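Local structure of Lmo0181 protein (Listeria monocytogenes serovar 1/2a, 5F7V) at residues I133-K136 and D137-D140; I193-D197 and L198-T202; K293-A296 and A297-A301; D335-P338 and P339-R342; E390-I393 and N394-G398. The protein binds cycloalternan, a cyclic alpha-glucan of glucose units, and probably delivers it as a membrane-anchored lipoprotein to an ABC transporter for uptake. All blocks are in the same frame, centred on the assembly; numbering follows the deposited sequence.

Interaction 1 of 5, residues I133-K136 and D137-D140; sequences IYNK and DLFD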
loop_
_atom_site.group_PDB
_atom_site.type_symbol
_atom_site.label_atom_id
_atom_site.label_comp_id
_atom_site.label_asym_id
_atom_site.label_seq_id
_atom_site.Cartn_x
_atom_site.Cartn_y
_atom_site.Cartn_z
ATOM N N ILE A 133 -8.480 -4.408 -10.659
ATOM C CA ILE A 133 -9.833 -3.875 -10.606
ATOM C C ILE A 133 -10.268 -3.656 -12.051
ATOM O O ILE A 133 -9.535 -3.014 -12.816
ATOM C CB ILE A 133 -9.891 -2.570 -9.819
ATOM C CG1 ILE A 133 -9.266 -2.764 -8.429
ATOM C CG2 ILE A 133 -11.347 -2.091 -9.746
ATOM C CD1 ILE A 133 -9.518 -1.651 -7.471
ATOM N N TYR A 134 -11.393 -4.194 -12.479
ATOM C CA TYR A 134 -11.722 -4.135 -13.885
ATOM C C TYR A 134 -13.135 -3.645 -14.109
ATOM O O TYR A 134 -14.058 -3.857 -13.315
ATOM C CB TYR A 134 -11.474 -5.480 -14.571
ATOM C CG TYR A 134 -12.266 -6.669 -14.105
ATOM C CD1 TYR A 134 -11.824 -7.452 -13.047
ATOM C CD2 TYR A 134 -13.454 -7.057 -14.709
ATOM C CE1 TYR A 134 -12.514 -8.583 -12.608
ATOM C CE2 TYR A 134 -14.141 -8.167 -14.280
ATOM C CZ TYR A 134 -13.686 -8.917 -13.226
ATOM O OH TYR A 134 -14.404 -10.029 -12.871
ATOM N N ASN A 135 -13.274 -2.919 -15.214
ATOM C CA ASN A 135 -14.525 -2.325 -15.678
ATOM C C ASN A 135 -15.237 -3.371 -16.521
ATOM O O ASN A 135 -14.882 -3.612 -17.676
ATOM C CB ASN A 135 -14.214 -1.052 -16.450
ATOM C CG ASN A 135 -15.412 -0.347 -17.030
ATOM O OD1 ASN A 135 -16.437 -0.962 -17.296
ATOM N ND2 ASN A 135 -15.270 0.960 -17.214
ATOM N N LYS A 136 -16.284 -3.974 -15.949
ATOM C CA LYS A 136 -17.007 -5.045 -16.613
ATOM C C LYS A 136 -17.740 -4.535 -17.855
ATOM O O LYS A 136 -17.878 -5.302 -18.815
ATOM C CB LYS A 136 -18.025 -5.658 -15.677
ATOM C CG LYS A 136 -17.453 -6.451 -14.505
ATOM C CD LYS A 136 -18.500 -6.797 -13.475
ATOM C CE LYS A 136 -19.446 -7.829 -14.018
ATOM N NZ LYS A 136 -20.417 -8.229 -12.970
ATOM N N ASP A 137 -18.168 -3.282 -17.841
ATOM C CA ASP A 137 -18.890 -2.706 -18.993
ATOM C C ASP A 137 -17.940 -2.682 -20.189
ATOM O O ASP A 137 -18.343 -3.045 -21.305
ATOM C CB ASP A 137 -19.371 -1.264 -18.733
ATOM C CG ASP A 137 -20.502 -1.113 -17.748
ATOM O OD1 ASP A 137 -20.834 -2.066 -17.032
ATOM O OD2 ASP A 137 -21.094 -0.008 -17.772
ATOM N N LEU A 138 -16.692 -2.258 -20.000
ATOM C CA LEU A 138 -15.742 -2.264 -21.091
ATOM C C LEU A 138 -15.422 -3.660 -21.606
ATOM O O LEU A 138 -15.340 -3.906 -22.808
ATOM C CB LEU A 138 -14.450 -1.537 -20.716
ATOM C CG LEU A 138 -14.509 -0.007 -20.624
ATOM C CD1 LEU A 138 -13.224 0.516 -20.013
ATOM C CD2 LEU A 138 -14.783 0.613 -21.990
ATOM N N PHE A 139 -15.260 -4.611 -20.691
ATOM C CA PHE A 139 -15.020 -5.994 -21.106
ATOM C C PHE A 139 -16.175 -6.523 -21.941
ATOM O O PHE A 139 -16.006 -7.127 -23.014
ATOM C CB PHE A 139 -14.799 -6.900 -19.898
ATOM C CG PHE A 139 -13.371 -6.954 -19.415
ATOM C CD1 PHE A 139 -12.767 -5.886 -18.749
ATOM C CD2 PHE A 139 -12.605 -8.091 -19.664
ATOM C CE1 PHE A 139 -11.466 -5.988 -18.307
ATOM C CE2 PHE A 139 -11.289 -8.182 -19.210
ATOM C CZ PHE A 139 -10.707 -7.127 -18.554
ATOM N N ASP A 140 -17.387 -6.264 -21.460
ATOM C CA ASP A 140 -18.596 -6.790 -22.124
ATOM C C ASP A 140 -18.771 -6.165 -23.493
ATOM O O ASP A 140 -19.095 -6.855 -24.478
ATOM C CB ASP A 140 -19.834 -6.478 -21.276
ATOM C CG ASP A 140 -19.953 -7.306 -20.026
ATOM O OD1 ASP A 140 -19.140 -8.223 -19.797
ATOM O OD2 ASP A 140 -20.919 -7.056 -19.248
#
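A strand-to-helix junction is closed here by an asparagine N-cap: Asn135 ends strand 119-135, and its side-chain OD1 accepts from Leu138 N, 3.0 Å away, in the first turn of helix 136-142. CG, anti to the backbone N (chi1 178°), directs the amide forward to the helix start. The N-H points well at the oxygen, yet the donor stands above the carbonyl plane of the amide rather than on a lone pair. The other end of the amide is covered by leucine, Asn135 ND2 lying 3.5 Å from Leu138 CD1. The main-chain O of Asn135 takes the first helical bond, from Phe139 N at 3.2 Å, and Lys136 O takes the next, from Asp140 N at 2.9 Å. Before the cap, the edge of the Tyr134 ring is turned toward the face of the Phe139 ring, centroids 5.5 Å apart and planes at 60°, while Tyr134 CB rests 3.8 Å from Phe139 CE1. Strand 245-251 also packs against Phe139, through Ala246 and Met247. The carboxylate of Asp140 turns to the hydroxyl of Tyr146. An asparagine N-cap where a strand passes straight into a helix marks this beta-alpha junction of the solute-binding protein.

Interaction 2 of 5, residues I193-D197 and L198-T202; sequences IFNED and LTETT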
loop_
_atom_site.group_PDB
_atom_site.type_symbol
_atom_site.label_atom_id
_atom_site.label_comp_id
_atom_site.label_asym_id
_atom_site.label_seq_id
_atom_site.Cartn_x
_atom_site.Cartn_y
_atom_site.Cartn_z
ATOM N N ILE A 193 14.710 -7.823 -5.180
ATOM C CA ILE A 193 15.447 -6.570 -5.068
ATOM C C ILE A 193 16.696 -6.827 -4.255
ATOM O O ILE A 193 17.783 -6.438 -4.719
ATOM C CB ILE A 193 14.620 -5.459 -4.373
ATOM C CG1 ILE A 193 13.249 -5.320 -5.049
ATOM C CG2 ILE A 193 15.420 -4.166 -4.299
ATOM C CD1 ILE A 193 13.283 -4.977 -6.507
ATOM N N PHE A 194 16.634 -7.497 -3.115
ATOM C CA PHE A 194 17.806 -7.758 -2.280
ATOM C C PHE A 194 17.991 -9.242 -2.061
ATOM O O PHE A 194 17.093 -10.060 -2.254
ATOM C CB PHE A 194 17.674 -7.110 -0.906
ATOM C CG PHE A 194 17.568 -5.622 -0.959
ATOM C CD1 PHE A 194 18.714 -4.835 -1.100
ATOM C CD2 PHE A 194 16.329 -5.005 -0.788
ATOM C CE1 PHE A 194 18.608 -3.461 -1.126
ATOM C CE2 PHE A 194 16.237 -3.643 -0.818
ATOM C CZ PHE A 194 17.355 -2.862 -0.979
ATOM N N ASN A 195 19.188 -9.619 -1.656
ATOM C CA ASN A 195 19.421 -10.954 -1.107
ATOM C C ASN A 195 18.817 -11.096 0.284
ATOM O O ASN A 195 18.274 -10.140 0.825
ATOM C CB ASN A 195 20.893 -11.347 -1.193
ATOM C CG ASN A 195 21.800 -10.507 -0.320
ATOM O OD1 ASN A 195 21.332 -9.590 0.365
ATOM N ND2 ASN A 195 23.095 -10.838 -0.290
ATOM N N GLU A 196 18.930 -12.286 0.880
ATOM C CA GLU A 196 18.145 -12.562 2.081
ATOM C C GLU A 196 18.525 -11.734 3.299
ATOM O O GLU A 196 17.692 -11.397 4.123
ATOM C CB GLU A 196 18.158 -14.059 2.406
ATOM C CG GLU A 196 19.466 -14.591 2.912
ATOM C CD GLU A 196 19.607 -14.555 4.424
ATOM O OE1 GLU A 196 20.755 -14.788 4.818
ATOM O OE2 GLU A 196 18.638 -14.292 5.183
ATOM N N ASP A 197 19.789 -11.370 3.383
ATOM C CA ASP A 197 20.305 -10.577 4.498
ATOM C C ASP A 197 20.595 -9.116 4.182
ATOM O O ASP A 197 21.289 -8.449 4.947
ATOM C CB ASP A 197 21.528 -11.302 5.094
ATOM C CG ASP A 197 22.750 -11.279 4.221
ATOM O OD1 ASP A 197 22.664 -10.873 3.052
ATOM O OD2 ASP A 197 23.845 -11.584 4.732
ATOM N N LEU A 198 20.118 -8.652 3.039
ATOM C CA LEU A 198 20.149 -7.230 2.748
ATOM C C LEU A 198 21.564 -6.704 2.660
ATOM O O LEU A 198 21.874 -5.618 3.147
ATOM C CB LEU A 198 19.294 -6.473 3.780
ATOM C CG LEU A 198 17.885 -7.027 3.973
ATOM C CD1 LEU A 198 17.205 -6.256 5.089
ATOM C CD2 LEU A 198 17.132 -6.897 2.660
ATOM N N THR A 199 22.434 -7.490 2.033
ATOM C CA THR A 199 23.814 -7.100 1.798
ATOM C C THR A 199 24.189 -6.945 0.317
ATOM O O THR A 199 25.308 -6.554 -0.026
ATOM C CB THR A 199 24.814 -8.097 2.413
ATOM O OG1 THR A 199 24.579 -9.383 1.856
ATOM C CG2 THR A 199 24.713 -8.136 3.962
ATOM N N GLU A 200 23.276 -7.292 -0.572
ATOM C CA GLU A 200 23.472 -7.098 -2.009
ATOM C C GLU A 200 22.122 -6.833 -2.641
ATOM O O GLU A 200 21.100 -7.256 -2.089
ATOM C CB GLU A 200 24.085 -8.348 -2.680
ATOM C CG GLU A 200 25.457 -8.762 -2.183
ATOM C CD GLU A 200 26.536 -7.776 -2.454
ATOM O OE1 GLU A 200 26.395 -6.904 -3.322
ATOM O OE2 GLU A 200 27.570 -7.824 -1.755
ATOM N N THR A 201 22.118 -6.206 -3.809
ATOM C CA THR A 201 20.923 -6.101 -4.626
ATOM C C THR A 201 21.092 -6.919 -5.898
ATOM O O THR A 201 22.141 -6.946 -6.534
ATOM C CB THR A 201 20.563 -4.643 -4.945
ATOM O OG1 THR A 201 19.426 -4.607 -5.798
ATOM C CG2 THR A 201 21.659 -3.891 -5.646
ATOM N N THR A 202 20.012 -7.579 -6.294
ATOM C CA THR A 202 19.954 -8.264 -7.591
ATOM C C THR A 202 18.869 -7.609 -8.434
ATOM O O THR A 202 18.246 -8.278 -9.274
ATOM C CB THR A 202 19.739 -9.765 -7.404
ATOM O OG1 THR A 202 18.642 -9.918 -6.510
ATOM C CG2 THR A 202 20.997 -10.333 -6.807
#
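Ile193 opens the hairpin-like loop by giving its carbonyl O to two donors of the returning chain, the hydroxyl OG1 of Thr201 at 2.7 Å and the backbone N of Thr202 at 3.0 Å. Thr201 can reach it because OG1 stands anti to the backbone N (chi1 177°), and the same hydroxyl also bonds to Ile203 N. Phe194 forms a single backbone bridge with Thr201; in one of two leucine conformers its CB meets Leu198 CD2 at 3.6 Å, while Ile193 CG2 lies over one ring face. Asn195 does most of the polar work. Its N donates to Glu200 O, and its O accepts from Leu198 N to close a type I turn. The side-chain OD1 takes Thr199 N at 2.9 Å on a lone pair in the carbonyl plane, and Glu200 N, less straight, from above that plane. ND2 completes the grip by donating to Thr199 OG1 at 3.0 Å, nearly within the amide plane, so the amide is fixed in rotation from both ends. Beyond the exposed Glu196, Asp197 accepts at OD1 from Thr199 OG1, 2.7 Å away on the syn side but tilted out of the carboxylate plane. That hydroxyl therefore relays between amide and carboxylate. The whole is a reversal built on a type I turn and braced from within by an asparagine side chain, in the loop between helices 179-187 and 206-220.

Interaction 3 of 5, residues K293-A296 and A297-A301; sequences KKEA and AFKFA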
loop_
_atom_site.group_PDB
_atom_site.type_symbol
_atom_site.label_atom_id
_atom_site.label_comp_id
_atom_site.label_asym_id
_atom_site.label_seq_id
_atom_site.Cartn_x
_atom_site.Cartn_y
_atom_site.Cartn_z
ATOM N N LYS A 293 2.924 12.675 26.627
ATOM C CA LYS A 293 1.561 12.155 26.703
ATOM C C LYS A 293 1.545 10.730 26.141
ATOM O O LYS A 293 0.608 10.342 25.445
ATOM C CB LYS A 293 0.636 13.060 25.891
ATOM C CG LYS A 293 0.596 14.502 26.345
ATOM C CD LYS A 293 -0.171 15.376 25.375
ATOM C CE LYS A 293 0.200 16.825 25.629
ATOM N NZ LYS A 293 -0.407 17.742 24.660
ATOM N N LYS A 294 2.556 9.943 26.492
ATOM C CA LYS A 294 2.691 8.645 25.857
ATOM C C LYS A 294 1.588 7.681 26.277
ATOM O O LYS A 294 1.132 6.912 25.441
ATOM C CB LYS A 294 4.031 8.007 26.163
ATOM C CG LYS A 294 5.216 8.798 25.645
ATOM C CD LYS A 294 6.469 7.940 25.777
ATOM C CE LYS A 294 7.706 8.539 25.152
ATOM N NZ LYS A 294 8.125 9.720 25.931
ATOM N N GLU A 295 1.101 7.716 27.507
ATOM C CA GLU A 295 0.047 6.798 27.897
ATOM C C GLU A 295 -1.207 7.063 27.072
ATOM O O GLU A 295 -1.806 6.119 26.549
ATOM C CB GLU A 295 -0.242 6.929 29.401
ATOM C CG GLU A 295 -1.290 5.960 29.936
ATOM C CD GLU A 295 -1.001 4.487 29.706
ATOM O OE1 GLU A 295 0.196 4.095 29.676
ATOM O OE2 GLU A 295 -1.995 3.701 29.546
ATOM N N ALA A 296 -1.589 8.332 26.961
ATOM C CA ALA A 296 -2.775 8.683 26.184
ATOM C C ALA A 296 -2.607 8.339 24.708
ATOM O O ALA A 296 -3.519 7.850 24.061
ATOM C CB ALA A 296 -3.084 10.160 26.337
ATOM N N ALA A 297 -1.435 8.597 24.138
ATOM C CA ALA A 297 -1.148 8.276 22.726
ATOM C C ALA A 297 -1.198 6.783 22.496
ATOM O O ALA A 297 -1.769 6.327 21.508
ATOM C CB ALA A 297 0.184 8.874 22.335
ATOM N N PHE A 298 -0.621 6.019 23.424
ATOM C CA PHE A 298 -0.708 4.587 23.373
ATOM C C PHE A 298 -2.129 4.076 23.444
ATOM O O PHE A 298 -2.505 3.152 22.714
ATOM C CB PHE A 298 0.146 3.927 24.466
ATOM C CG PHE A 298 -0.002 2.441 24.444
ATOM C CD1 PHE A 298 0.641 1.697 23.459
ATOM C CD2 PHE A 298 -0.870 1.804 25.302
ATOM C CE1 PHE A 298 0.436 0.326 23.380
ATOM C CE2 PHE A 298 -1.044 0.440 25.229
ATOM C CZ PHE A 298 -0.374 -0.311 24.275
ATOM N N LYS A 299 -2.949 4.689 24.296
ATOM C CA LYS A 299 -4.342 4.229 24.390
ATOM C C LYS A 299 -5.054 4.438 23.051
ATOM O O LYS A 299 -5.845 3.602 22.609
ATOM C CB LYS A 299 -5.095 4.956 25.480
ATOM C CG LYS A 299 -4.748 4.465 26.867
ATOM C CD LYS A 299 -5.520 5.315 27.858
ATOM C CE LYS A 299 -5.195 4.969 29.265
ATOM N NZ LYS A 299 -5.473 3.545 29.523
ATOM N N PHE A 300 -4.793 5.559 22.398
ATOM C CA PHE A 300 -5.377 5.787 21.088
ATOM C C PHE A 300 -4.816 4.783 20.064
ATOM O O PHE A 300 -5.600 4.201 19.283
ATOM C CB PHE A 300 -5.094 7.218 20.632
ATOM C CG PHE A 300 -5.657 7.502 19.263
ATOM C CD1 PHE A 300 -7.030 7.525 19.085
ATOM C CD2 PHE A 300 -4.826 7.624 18.148
ATOM C CE1 PHE A 300 -7.568 7.743 17.820
ATOM C CE2 PHE A 300 -5.357 7.862 16.911
ATOM C CZ PHE A 300 -6.720 7.908 16.737
ATOM N N ALA A 301 -3.501 4.545 20.036
ATOM C CA ALA A 301 -2.932 3.549 19.143
ATOM C C ALA A 301 -3.511 2.170 19.350
ATOM O O ALA A 301 -3.787 1.438 18.385
ATOM C CB ALA A 301 -1.403 3.522 19.262
#
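Lys294 O accepts from Phe298 N at 2.8 Å, the shortest of the regular i to i+4 bonds that build the first turns of helix 294-306. Lys293, at the N-cap position, offers its O to Ala297 N at 3.0 Å. Glu295 O accepts from Lys299 N, and Ala296 O from Phe300 N. The two lysines at the start point their ammonium groups away from the pair of segments, Lys293 to Glu14 O and Lys294 to the backbone oxygens of Lys289 and Ser291.

Glu295 and Lys299, one helical turn apart, add a charged pair: Glu295 OE2 stands 3.5 Å from Lys299 NZ, a long salt bridge. The glutamate sends CG anti to its main-chain nitrogen (chi1 -177°) and then bends at chi2, bringing the carboxylate round toward the lysine. Lys299 runs extended as far as CE and turns only at chi4, and its CE lies as close to Glu295 OE2 as the ammonium nitrogen does. The aliphatic stem thus shares the approach, with Lys299 CG resting 3.4 Å from Glu295 O.

Outward from the axis, Ala296 packs on strands 13-19 and 43-49. Phe300 meets Tyr17 and Phe36 edge to face, whereas Phe298 meets the ring of Tyr94 and touches Ile95 of helix 92-97. Glu295 and Lys299 lie along the outer side while Ala296, Phe298 and Phe300 enter the interior, the pattern of an amphipathic helix packed against the parallel strands of an alpha/beta domain.

Interaction 4 of 5, residues D335-P338 and P339-R342; sequences DATP and PDNR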
loop_
_atom_site.group_PDB
_atom_site.type_symbol
_atom_site.label_atom_id
_atom_site.label_comp_id
_atom_site.label_asym_id
_atom_site.label_seq_id
_atom_site.Cartn_x
_atom_site.Cartn_y
_atom_site.Cartn_z
ATOM N N ASP A 335 -19.463 -9.777 2.436
ATOM C CA ASP A 335 -20.814 -9.680 1.910
ATOM C C ASP A 335 -21.095 -8.367 1.204
ATOM O O ASP A 335 -22.099 -8.222 0.494
ATOM C CB ASP A 335 -21.825 -9.868 3.051
ATOM C CG ASP A 335 -21.833 -11.293 3.616
ATOM O OD1 ASP A 335 -21.350 -12.224 2.940
ATOM O OD2 ASP A 335 -22.331 -11.498 4.731
ATOM N N ALA A 336 -20.214 -7.402 1.397
ATOM C CA ALA A 336 -20.377 -6.085 0.801
ATOM C C ALA A 336 -20.051 -6.092 -0.689
ATOM O O ALA A 336 -19.243 -6.875 -1.195
ATOM C CB ALA A 336 -19.453 -5.103 1.517
ATOM N N THR A 337 -20.749 -5.231 -1.406
ATOM C CA THR A 337 -20.554 -5.115 -2.865
ATOM C C THR A 337 -20.889 -3.680 -3.311
ATOM O O THR A 337 -21.789 -3.087 -2.695
ATOM C CB THR A 337 -21.389 -6.162 -3.628
ATOM O OG1 THR A 337 -21.137 -6.069 -5.043
ATOM C CG2 THR A 337 -22.897 -6.055 -3.387
ATOM N N PRO A 338 -20.236 -3.140 -4.332
ATOM C CA PRO A 338 -19.170 -3.715 -5.118
ATOM C C PRO A 338 -17.824 -3.673 -4.368
ATOM O O PRO A 338 -17.660 -2.928 -3.418
ATOM C CB PRO A 338 -19.186 -2.823 -6.364
ATOM C CG PRO A 338 -19.557 -1.460 -5.837
ATOM C CD PRO A 338 -20.618 -1.803 -4.836
ATOM N N PRO A 339 -16.830 -4.452 -4.780
ATOM C CA PRO A 339 -16.931 -5.443 -5.856
ATOM C C PRO A 339 -17.521 -6.741 -5.290
ATOM O O PRO A 339 -17.461 -6.989 -4.077
ATOM C CB PRO A 339 -15.461 -5.645 -6.236
ATOM C CG PRO A 339 -14.702 -5.522 -4.931
ATOM C CD PRO A 339 -15.448 -4.400 -4.244
ATOM N N ASP A 340 -18.059 -7.590 -6.162
ATOM C CA ASP A 340 -18.579 -8.883 -5.730
ATOM C C ASP A 340 -17.514 -9.842 -5.260
ATOM O O ASP A 340 -17.732 -10.581 -4.281
ATOM C CB ASP A 340 -19.362 -9.553 -6.859
ATOM C CG ASP A 340 -20.715 -8.912 -7.142
ATOM O OD1 ASP A 340 -21.378 -8.393 -6.234
ATOM O OD2 ASP A 340 -21.148 -8.981 -8.304
ATOM N N ASN A 341 -16.361 -9.866 -5.942
ATOM C CA ASN A 341 -15.372 -10.921 -5.671
ATOM C C ASN A 341 -14.422 -10.543 -4.548
ATOM O O ASN A 341 -13.212 -10.517 -4.722
ATOM C CB ASN A 341 -14.623 -11.232 -6.950
ATOM C CG ASN A 341 -13.760 -12.461 -6.824
ATOM O OD1 ASN A 341 -14.038 -13.342 -6.003
ATOM N ND2 ASN A 341 -12.701 -12.541 -7.620
ATOM N N ARG A 342 -15.006 -10.253 -3.380
ATOM C CA ARG A 342 -14.260 -9.924 -2.181
ATOM C C ARG A 342 -13.271 -11.041 -1.806
ATOM O O ARG A 342 -12.193 -10.744 -1.268
ATOM C CB ARG A 342 -15.234 -9.651 -1.021
ATOM C CG ARG A 342 -16.196 -8.476 -1.181
ATOM C CD ARG A 342 -15.439 -7.187 -1.197
ATOM N NE ARG A 342 -16.267 -5.984 -1.345
ATOM C CZ ARG A 342 -16.407 -5.021 -0.444
ATOM N NH1 ARG A 342 -15.812 -5.119 0.730
ATOM N NH2 ARG A 342 -17.088 -3.927 -0.768
#
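Arg342 folds back beneath a turn containing two successive cis-prolines, Pro338 and Pro339, in the loop between helices 327-335 and 343-347. This is the tightly packed part. Bent at chi2 (-66°), the arginine brings its guanidinium under the loop, where NH2 donates to Pro338 O at 2.9 Å and NE to Pro339 O at 3.1 Å. The second bond lies in the guanidinium plane and meets a lone pair of the carbonyl; the first arrives from above the plane of its carbonyl. Ala336 lies over one face of the cation, its CB 3.6 Å from Arg342 CZ. Outside the turn, Arg342 NH1 bonds to Asn318 and the cation meets the ring of Tyr333, so its rotation is well fixed. The cis peptide bond brings Pro338 CB within 3.5 Å of Pro339 CA, tighter than usual, and both prolines pack on Trp265 of strand 265-268.

The other side is looser and exposed. There Thr337 and Asp340 join through their side chains alone. Thr337 carries its oxygen anti to the backbone N (chi1 -177°), toward the aspartate. The resulting short bond runs from Thr337 OG1 to Asp340 OD1 at 2.6 Å, reaching the carboxylate from above its plane.

Interaction 5 of 5, residues E390-I393 and N394-G398; sequences EDNI and NKTMG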
loop_
_atom_site.group_PDB
_atom_site.type_symbol
_atom_site.label_atom_id
_atom_site.label_comp_id
_atom_site.label_asym_id
_atom_site.label_seq_id
_atom_site.Cartn_x
_atom_site.Cartn_y
_atom_site.Cartn_z
ATOM N N GLU A 390 20.737 -0.352 -9.638
ATOM C CA GLU A 390 21.692 -1.213 -8.940
ATOM C C GLU A 390 22.876 -0.382 -8.440
ATOM O O GLU A 390 23.275 -0.497 -7.272
ATOM C CB GLU A 390 22.170 -2.341 -9.866
ATOM C CG GLU A 390 23.066 -3.385 -9.182
ATOM C CD GLU A 390 24.569 -3.358 -9.477
ATOM O OE1 GLU A 390 25.023 -2.436 -10.206
ATOM O OE2 GLU A 390 25.334 -4.242 -8.968
ATOM N N ASP A 391 23.435 0.469 -9.288
ATOM C CA ASP A 391 24.546 1.344 -8.872
ATOM C C ASP A 391 24.177 2.250 -7.710
ATOM O O ASP A 391 24.953 2.402 -6.758
ATOM C CB ASP A 391 24.994 2.193 -10.052
ATOM C CG ASP A 391 25.580 1.369 -11.201
ATOM O OD1 ASP A 391 26.053 0.239 -10.911
ATOM O OD2 ASP A 391 25.596 1.800 -12.382
ATOM N N ASN A 392 22.979 2.830 -7.779
ATOM C CA ASN A 392 22.573 3.761 -6.733
ATOM C C ASN A 392 22.335 3.038 -5.403
ATOM O O ASN A 392 22.700 3.548 -4.355
ATOM C CB ASN A 392 21.284 4.469 -7.173
ATOM C CG ASN A 392 20.738 5.361 -6.091
ATOM O OD1 ASN A 392 21.349 6.386 -5.833
ATOM N ND2 ASN A 392 19.696 4.944 -5.431
ATOM N N ILE A 393 21.715 1.860 -5.447
ATOM C CA ILE A 393 21.536 1.057 -4.230
ATOM C C ILE A 393 22.883 0.674 -3.644
ATOM O O ILE A 393 23.100 0.795 -2.434
ATOM C CB ILE A 393 20.646 -0.165 -4.490
ATOM C CG1 ILE A 393 19.222 0.297 -4.764
ATOM C CG2 ILE A 393 20.721 -1.124 -3.310
ATOM C CD1 ILE A 393 18.296 -0.752 -5.298
ATOM N N ASN A 394 23.808 0.222 -4.475
ATOM C CA ASN A 394 25.140 -0.153 -3.976
ATOM C C ASN A 394 25.821 0.995 -3.278
ATOM O O ASN A 394 26.371 0.799 -2.217
ATOM C CB ASN A 394 26.028 -0.597 -5.118
ATOM C CG ASN A 394 25.664 -1.956 -5.661
ATOM O OD1 ASN A 394 25.050 -2.766 -5.002
ATOM N ND2 ASN A 394 26.123 -2.235 -6.860
ATOM N N LYS A 395 25.747 2.187 -3.857
ATOM C CA LYS A 395 26.389 3.363 -3.228
ATOM C C LYS A 395 25.661 3.787 -1.968
ATOM O O LYS A 395 26.302 4.053 -0.936
ATOM C CB LYS A 395 26.472 4.504 -4.239
ATOM C CG LYS A 395 27.406 4.197 -5.386
ATOM C CD LYS A 395 28.673 3.380 -5.112
ATOM C CE LYS A 395 29.541 3.213 -6.357
ATOM N NZ LYS A 395 29.833 4.522 -7.012
ATOM N N THR A 396 24.340 3.841 -2.007
ATOM C CA THR A 396 23.559 4.278 -0.859
ATOM C C THR A 396 23.760 3.339 0.335
ATOM O O THR A 396 23.904 3.788 1.489
ATOM C CB THR A 396 22.070 4.356 -1.241
ATOM O OG1 THR A 396 21.949 5.366 -2.254
ATOM C CG2 THR A 396 21.168 4.696 -0.032
ATOM N N MET A 397 23.799 2.033 0.093
ATOM C CA MET A 397 23.815 1.045 1.171
ATOM C C MET A 397 25.184 0.450 1.447
ATOM O O MET A 397 25.335 -0.372 2.353
ATOM C CB MET A 397 22.805 -0.044 0.860
ATOM C CG MET A 397 21.393 0.517 0.872
ATOM S SD MET A 397 20.078 -0.687 0.644
ATOM C CE MET A 397 20.202 -1.636 2.149
ATOM N N GLY A 398 26.178 0.830 0.652
ATOM C CA GLY A 398 27.561 0.449 0.909
ATOM C C GLY A 398 27.865 -0.999 0.603
ATOM O O GLY A 398 28.635 -1.618 1.329
HETATM O O HOH W 1 27.988 -0.286 -8.099
HETATM O O HOH W 2 19.393 6.285 -2.916
#
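Asn394 and Glu390 meet one turn apart near the C-terminal end of helix 382-397, a regular alpha-helix that terminates at Gly398. Asn394 ND2 donates to Glu390 OE2 at 3.0 Å, a weak bond, with the amide and carboxylate planes 77° apart. The glutamate leaves with CG anti to its backbone nitrogen (chi1 -174°), and the bend at chi2 turns the carboxylate across to the amide. Asn394 ND2 also gives a hydrogen bond to a water, 3.0 Å away, which in turn donates weakly to Asp391 OD1; the other oxygen of Asp391 pairs with Lys387.

Three residues further along, Ile393 and Met397 lie side by side and point the same way, Ile393 CG2 being 4.0 Å from Met397 SD. Both reach toward neighbouring parts of the fold, Ile393 touching Ile364 of helix 361-376 and Met397 touching Phe194.

The main chain positions these groups. Asn394 N donates to Glu390 O at 2.9 Å, Lys395 N to Asp391 O, and Met397 N to Ile393 O. Gly398, with positive phi, leaves the helical path, and its N makes a weak bond to Asn394 O.

On the Thr396 side, Asn392 O is gripped twice, by Thr396 N at 2.9 Å and by Thr396 OG1 at the same distance, from opposite faces of the carbonyl plane. A second water ties the side chains together as well, accepting from Asn392 ND2 at 2.9 Å and donating to Thr396 OG1 at 2.8 Å.

In the fold
All five contacts are local, yet their chemistry follows their place in the fold. Interactions 1, 3 and 5 are built on helix ends: the first two start a helix and are partly buried, whereas interaction 5 finishes one at the surface and draws in water. Interactions 2 and 4 are irregular loops, where side chains bond to the main chain and to one another, with main-chain turn bonds in interaction 2. Only interactions 2 and 5 touch, through Phe194 and Thr201 against Ile393, Asn394 and Met397. Interactions 1 and 4 have centres about 15 Å apart and both border strand 265-268. Interaction 3 lies apart from the rest, its centre about 45 Å from that of interaction 1.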